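Local structure of aspartate-semialdehyde dehydrogenase (Vibrio cholerae, 2R00) at residues A[4-16]-A[63-77]. The protein catalyses the NADPH-dependent reductive dephosphorylation of L-aspartyl-4-phosphate to L-aspartate-semialdehyde, an early step towards lysine and methionine. Numbering follows the deposited sequence. Where two conformers were deposited one is given.
Sequences FNVAIFGATGAVG and WSQVHIALFSAGGEL
Phe9 turns a ring edge onto the face of Phe71: the planes stand at 79°, and CD2 of Phe9 sits above the middle of the Phe71 ring, the signature of a T-shaped pair. CB of Phe9 lies over the same face, 3.7 Å from CD1 of Phe71, adding a CH-pi contact. CB of Ala73 meets one face of the Phe9 ring over its centre. The ring of Trp81, on helix 75-87, meets that of Phe9, and its side chain also touches Phe71. At the other end, the edge of Phe4 points to the face of His67 (planes at 85°), while the rim of the imidazole takes a backbone bond nearly in its plane, Asn5 N to His67 ND1 at 3.0 Å. Acceptance there indicates that ND1 carries no proton. Asn5 O receives His67 N at 2.9 Å and, weakly, Ile68 N; Asn5 ND2 makes a weak bond to Gln65 O, and its OD1 is taken by Glu32 N.

Between these ends, strands 4-9 and 68-71 run parallel, 17° apart. Ala7 bonds through N to Ile68 O (3.0 Å) and through O to Leu70 N (2.8 Å), and Phe9 N and O continue the pattern to Leu70 O and Ser72 N. Beyond the strands, CB of Ala73 packs 3.6 Å from CA of Gly10, where backbone angles and crowding both call for glycine. One water donates to Gly10 O and Ser72 O and accepts from Gly16 N, tying the turn to the start of helix 14-25. Central strand 4-9, the glycine-rich turn and helix 14-25, with predicted NADP(+)-binding residues Thr12 to Val15 and parallel strand 68-71 alongside, are characteristic of the dinucleotide-binding Rossmann fold.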
loop_
_atom_site.group_PDB
_atom_site.type_symbol
_atom_site.label_atom_id
_atom_site.label_comp_id
_atom_site.label_asym_id
_atom_site.label_seq_id
_atom_site.Cartn_x
_atom_site.Cartn_y
_atom_site.Cartn_z
ATOM N N PHE A 4 -12.693 -36.866 18.745
ATOM C CA PHE A 4 -13.695 -35.890 19.160
ATOM C C PHE A 4 -14.770 -35.703 18.105
ATOM O O PHE A 4 -14.497 -35.775 16.903
ATOM C CB PHE A 4 -13.015 -34.554 19.476
ATOM C CG PHE A 4 -11.875 -34.680 20.439
ATOM C CD1 PHE A 4 -12.071 -34.463 21.795
ATOM C CD2 PHE A 4 -10.605 -35.041 19.993
ATOM C CE1 PHE A 4 -11.021 -34.590 22.697
ATOM C CE2 PHE A 4 -9.550 -35.173 20.886
ATOM C CZ PHE A 4 -9.758 -34.946 22.242
ATOM N N ASN A 5 -15.997 -35.484 18.565
ATOM C CA ASN A 5 -17.092 -35.116 17.690
ATOM C C ASN A 5 -17.055 -33.613 17.416
ATOM O O ASN A 5 -16.915 -32.790 18.343
ATOM C CB ASN A 5 -18.433 -35.531 18.296
ATOM C CG ASN A 5 -18.621 -37.046 18.330
ATOM O OD1 ASN A 5 -18.100 -37.774 17.476
ATOM N ND2 ASN A 5 -19.362 -37.524 19.326
ATOM N N VAL A 6 -17.167 -33.274 16.135
ATOM C CA VAL A 6 -16.989 -31.906 15.658
ATOM C C VAL A 6 -18.113 -31.496 14.707
ATOM O O VAL A 6 -18.499 -32.256 13.811
ATOM C CB VAL A 6 -15.618 -31.740 14.951
ATOM C CG1 VAL A 6 -15.411 -30.295 14.483
ATOM C CG2 VAL A 6 -14.479 -32.172 15.876
ATOM N N ALA A 7 -18.632 -30.292 14.920
ATOM C CA ALA A 7 -19.617 -29.685 14.034
ATOM C C ALA A 7 -18.999 -28.517 13.281
ATOM O O ALA A 7 -18.166 -27.776 13.829
ATOM C CB ALA A 7 -20.837 -29.196 14.824
ATOM N N ILE A 8 -19.418 -28.354 12.031
ATOM C CA ILE A 8 -19.149 -27.137 11.279
ATOM C C ILE A 8 -20.491 -26.498 10.974
ATOM O O ILE A 8 -21.349 -27.123 10.351
ATOM C CB ILE A 8 -18.382 -27.409 9.963
ATOM C CG1 ILE A 8 -16.995 -27.994 10.255
ATOM C CG2 ILE A 8 -18.245 -26.112 9.136
ATOM C CD1 ILE A 8 -16.300 -28.578 9.017
ATOM N N PHE A 9 -20.682 -25.264 11.441
ATOM C CA PHE A 9 -21.908 -24.513 11.163
ATOM C C PHE A 9 -21.636 -23.478 10.083
ATOM O O PHE A 9 -20.735 -22.656 10.211
ATOM C CB PHE A 9 -22.464 -23.869 12.447
ATOM C CG PHE A 9 -23.732 -23.069 12.248
ATOM C CD1 PHE A 9 -24.693 -23.452 11.304
ATOM C CD2 PHE A 9 -23.981 -21.943 13.029
ATOM C CE1 PHE A 9 -25.871 -22.709 11.130
ATOM C CE2 PHE A 9 -25.158 -21.200 12.879
ATOM C CZ PHE A 9 -26.103 -21.577 11.924
ATOM N N GLY A 10 -22.434 -23.524 9.021
ATOM C CA GLY A 10 -22.155 -22.768 7.809
ATOM C C GLY A 10 -21.373 -23.645 6.847
ATOM O O GLY A 10 -20.521 -23.163 6.103
ATOM N N ALA A 11 -21.689 -24.940 6.860
ATOM C CA ALA A 11 -20.932 -25.958 6.124
ATOM C C ALA A 11 -20.983 -25.833 4.599
ATOM O O ALA A 11 -20.105 -26.360 3.910
ATOM C CB ALA A 11 -21.382 -27.337 6.545
ATOM N N THR A 12 -22.003 -25.158 4.074
ATOM C CA THR A 12 -22.146 -24.995 2.625
ATOM C C THR A 12 -21.533 -23.687 2.121
ATOM O O THR A 12 -21.494 -23.426 0.912
ATOM C CB THR A 12 -23.623 -25.133 2.157
ATOM O OG1 THR A 12 -24.433 -24.127 2.776
ATOM C CG2 THR A 12 -24.176 -26.504 2.524
ATOM N N GLY A 13 -21.057 -22.862 3.047
ATOM C CA GLY A 13 -20.312 -21.660 2.681
ATOM C C GLY A 13 -18.866 -21.990 2.361
ATOM O O GLY A 13 -18.372 -23.070 2.716
ATOM N N ALA A 14 -18.181 -21.052 1.711
ATOM C CA ALA A 14 -16.807 -21.259 1.262
ATOM C C ALA A 14 -15.814 -21.507 2.399
ATOM O O ALA A 14 -14.911 -22.345 2.265
ATOM C CB ALA A 14 -16.352 -20.102 0.388
ATOM N N VAL A 15 -15.962 -20.782 3.513
ATOM C CA VAL A 15 -15.062 -21.009 4.641
ATOM C C VAL A 15 -15.382 -22.347 5.310
ATOM O O VAL A 15 -14.471 -23.101 5.652
ATOM C CB VAL A 15 -15.081 -19.875 5.683
ATOM C CG1 VAL A 15 -14.091 -20.182 6.795
ATOM C CG2 VAL A 15 -14.761 -18.531 5.035
ATOM N N GLY A 16 -16.673 -22.627 5.491
ATOM C CA GLY A 16 -17.131 -23.883 6.090
ATOM C C GLY A 16 -16.628 -25.087 5.306
ATOM O O GLY A 16 -16.155 -26.061 5.891
ATOM N N TRP A 63 -27.035 -30.547 20.092
ATOM C CA TRP A 63 -25.649 -30.107 20.278
ATOM C C TRP A 63 -24.872 -30.990 21.256
ATOM O O TRP A 63 -23.645 -30.938 21.294
ATOM C CB TRP A 63 -25.596 -28.632 20.722
ATOM C CG TRP A 63 -26.087 -27.648 19.678
ATOM C CD1 TRP A 63 -27.341 -27.125 19.571
ATOM C CD2 TRP A 63 -25.319 -27.068 18.610
ATOM N NE1 TRP A 63 -27.408 -26.260 18.501
ATOM C CE2 TRP A 63 -26.179 -26.205 17.897
ATOM C CE3 TRP A 63 -23.984 -27.189 18.192
ATOM C CZ2 TRP A 63 -25.751 -25.464 16.779
ATOM C CZ3 TRP A 63 -23.559 -26.453 17.075
ATOM C CH2 TRP A 63 -24.441 -25.601 16.389
ATOM N N SER A 64 -25.594 -31.801 22.035
ATOM C CA SER A 64 -24.989 -32.765 22.969
ATOM C C SER A 64 -24.114 -33.793 22.270
ATOM O O SER A 64 -23.282 -34.453 22.902
ATOM C CB SER A 64 -26.073 -33.485 23.774
ATOM O OG SER A 64 -26.637 -32.602 24.731
ATOM N N GLN A 65 -24.308 -33.922 20.964
ATOM C CA GLN A 65 -23.523 -34.838 20.136
ATOM C C GLN A 65 -22.055 -34.440 19.954
ATOM O O GLN A 65 -21.229 -35.289 19.623
ATOM C CB GLN A 65 -24.171 -34.986 18.761
ATOM C CG GLN A 65 -25.540 -35.638 18.793
ATOM C CD GLN A 65 -26.200 -35.656 17.440
ATOM O OE1 GLN A 65 -26.698 -34.636 16.958
ATOM N NE2 GLN A 65 -26.220 -36.825 16.812
ATOM N N VAL A 66 -21.724 -33.164 20.161
ATOM C CA VAL A 66 -20.385 -32.675 19.783
ATOM C C VAL A 66 -19.576 -32.076 20.926
ATOM O O VAL A 66 -20.137 -31.558 21.899
ATOM C CB VAL A 66 -20.422 -31.685 18.576
ATOM C CG1 VAL A 66 -20.835 -32.406 17.302
ATOM C CG2 VAL A 66 -21.353 -30.533 18.832
ATOM N N HIS A 67 -18.254 -32.152 20.788
ATOM C CA HIS A 67 -17.325 -31.555 21.737
ATOM C C HIS A 67 -16.974 -30.122 21.336
ATOM O O HIS A 67 -16.834 -29.249 22.189
ATOM C CB HIS A 67 -16.039 -32.373 21.808
ATOM C CG HIS A 67 -16.236 -33.770 22.313
ATOM N ND1 HIS A 67 -16.435 -34.846 21.470
ATOM C CD2 HIS A 67 -16.253 -34.268 23.572
ATOM C CE1 HIS A 67 -16.573 -35.945 22.191
ATOM N NE2 HIS A 67 -16.465 -35.623 23.469
ATOM N N ILE A 68 -16.811 -29.912 20.033
ATOM C CA ILE A 68 -16.300 -28.650 19.482
ATOM C C ILE A 68 -17.072 -28.300 18.216
ATOM O O ILE A 68 -17.407 -29.176 17.412
ATOM C CB ILE A 68 -14.779 -28.743 19.161
ATOM C CG1 ILE A 68 -13.964 -28.957 20.442
ATOM C CG2 ILE A 68 -14.272 -27.479 18.417
ATOM C CD1 ILE A 68 -12.572 -29.516 20.185
ATOM N N ALA A 69 -17.367 -27.017 18.044
ATOM C CA ALA A 69 -18.004 -26.569 16.815
ATOM C C ALA A 69 -17.200 -25.432 16.215
ATOM O O ALA A 69 -16.715 -24.574 16.942
ATOM C CB ALA A 69 -19.445 -26.132 17.076
ATOM N N LEU A 70 -17.047 -25.455 14.894
ATOM C CA LEU A 70 -16.454 -24.355 14.147
ATOM C C LEU A 70 -17.587 -23.631 13.436
ATOM O O LEU A 70 -18.301 -24.233 12.635
ATOM C CB LEU A 70 -15.417 -24.868 13.120
ATOM C CG LEU A 70 -14.389 -25.937 13.504
ATOM C CD1 LEU A 70 -13.537 -26.356 12.298
ATOM C CD2 LEU A 70 -13.482 -25.474 14.640
ATOM N N PHE A 71 -17.761 -22.347 13.740
ATOM C CA PHE A 71 -18.846 -21.547 13.161
ATOM C C PHE A 71 -18.301 -20.626 12.081
ATOM O O PHE A 71 -17.341 -19.888 12.315
ATOM C CB PHE A 71 -19.498 -20.664 14.242
ATOM C CG PHE A 71 -20.559 -21.350 15.087
ATOM C CD1 PHE A 71 -20.506 -22.722 15.381
ATOM C CD2 PHE A 71 -21.585 -20.593 15.652
ATOM C CE1 PHE A 71 -21.494 -23.320 16.180
ATOM C CE2 PHE A 71 -22.579 -21.182 16.445
ATOM C CZ PHE A 71 -22.526 -22.548 16.718
ATOM N N SER A 72 -18.920 -20.646 10.910
ATOM C CA SER A 72 -18.598 -19.646 9.887
ATOM C C SER A 72 -19.786 -19.363 8.984
ATOM O O SER A 72 -19.691 -19.505 7.768
ATOM C CB SER A 72 -17.373 -20.068 9.058
ATOM O OG SER A 72 -16.902 -18.972 8.275
ATOM N N ALA A 73 -20.901 -18.954 9.588
ATOM C CA ALA A 73 -22.121 -18.631 8.843
ATOM C C ALA A 73 -22.584 -17.186 9.048
ATOM O O ALA A 73 -23.751 -16.878 8.859
ATOM C CB ALA A 73 -23.236 -19.610 9.207
ATOM N N GLY A 74 -21.670 -16.303 9.443
ATOM C CA GLY A 74 -21.998 -14.888 9.588
ATOM C C GLY A 74 -22.299 -14.554 11.035
ATOM O O GLY A 74 -22.736 -15.412 11.797
ATOM N N GLY A 75 -22.051 -13.305 11.399
ATOM C CA GLY A 75 -22.101 -12.857 12.782
ATOM C C GLY A 75 -23.447 -12.997 13.464
ATOM O O GLY A 75 -23.507 -13.382 14.628
ATOM N N GLU A 76 -24.531 -12.680 12.756
ATOM C CA GLU A 76 -25.851 -12.711 13.395
ATOM C C GLU A 76 -26.313 -14.119 13.741
ATOM O O GLU A 76 -26.932 -14.323 14.785
ATOM C CB GLU A 76 -26.913 -11.874 12.653
ATOM C CG GLU A 76 -27.063 -10.430 13.196
ATOM C CD GLU A 76 -28.513 -10.026 13.470
ATOM O OE1 GLU A 76 -28.744 -8.965 14.082
ATOM O OE2 GLU A 76 -29.437 -10.763 13.080
ATOM N N LEU A 77 -25.971 -15.094 12.900
ATOM C CA LEU A 77 -26.235 -16.486 13.225
ATOM C C LEU A 77 -25.380 -17.007 14.371
ATOM O O LEU A 77 -25.851 -17.819 15.170
ATOM C CB LEU A 77 -26.140 -17.383 11.979
ATOM C CG LEU A 77 -27.363 -17.203 11.067
ATOM C CD1 LEU A 77 -27.169 -17.896 9.700
ATOM C CD2 LEU A 77 -28.622 -17.728 11.784
HETATM O O HOH W 1 -18.966 -20.901 5.586
#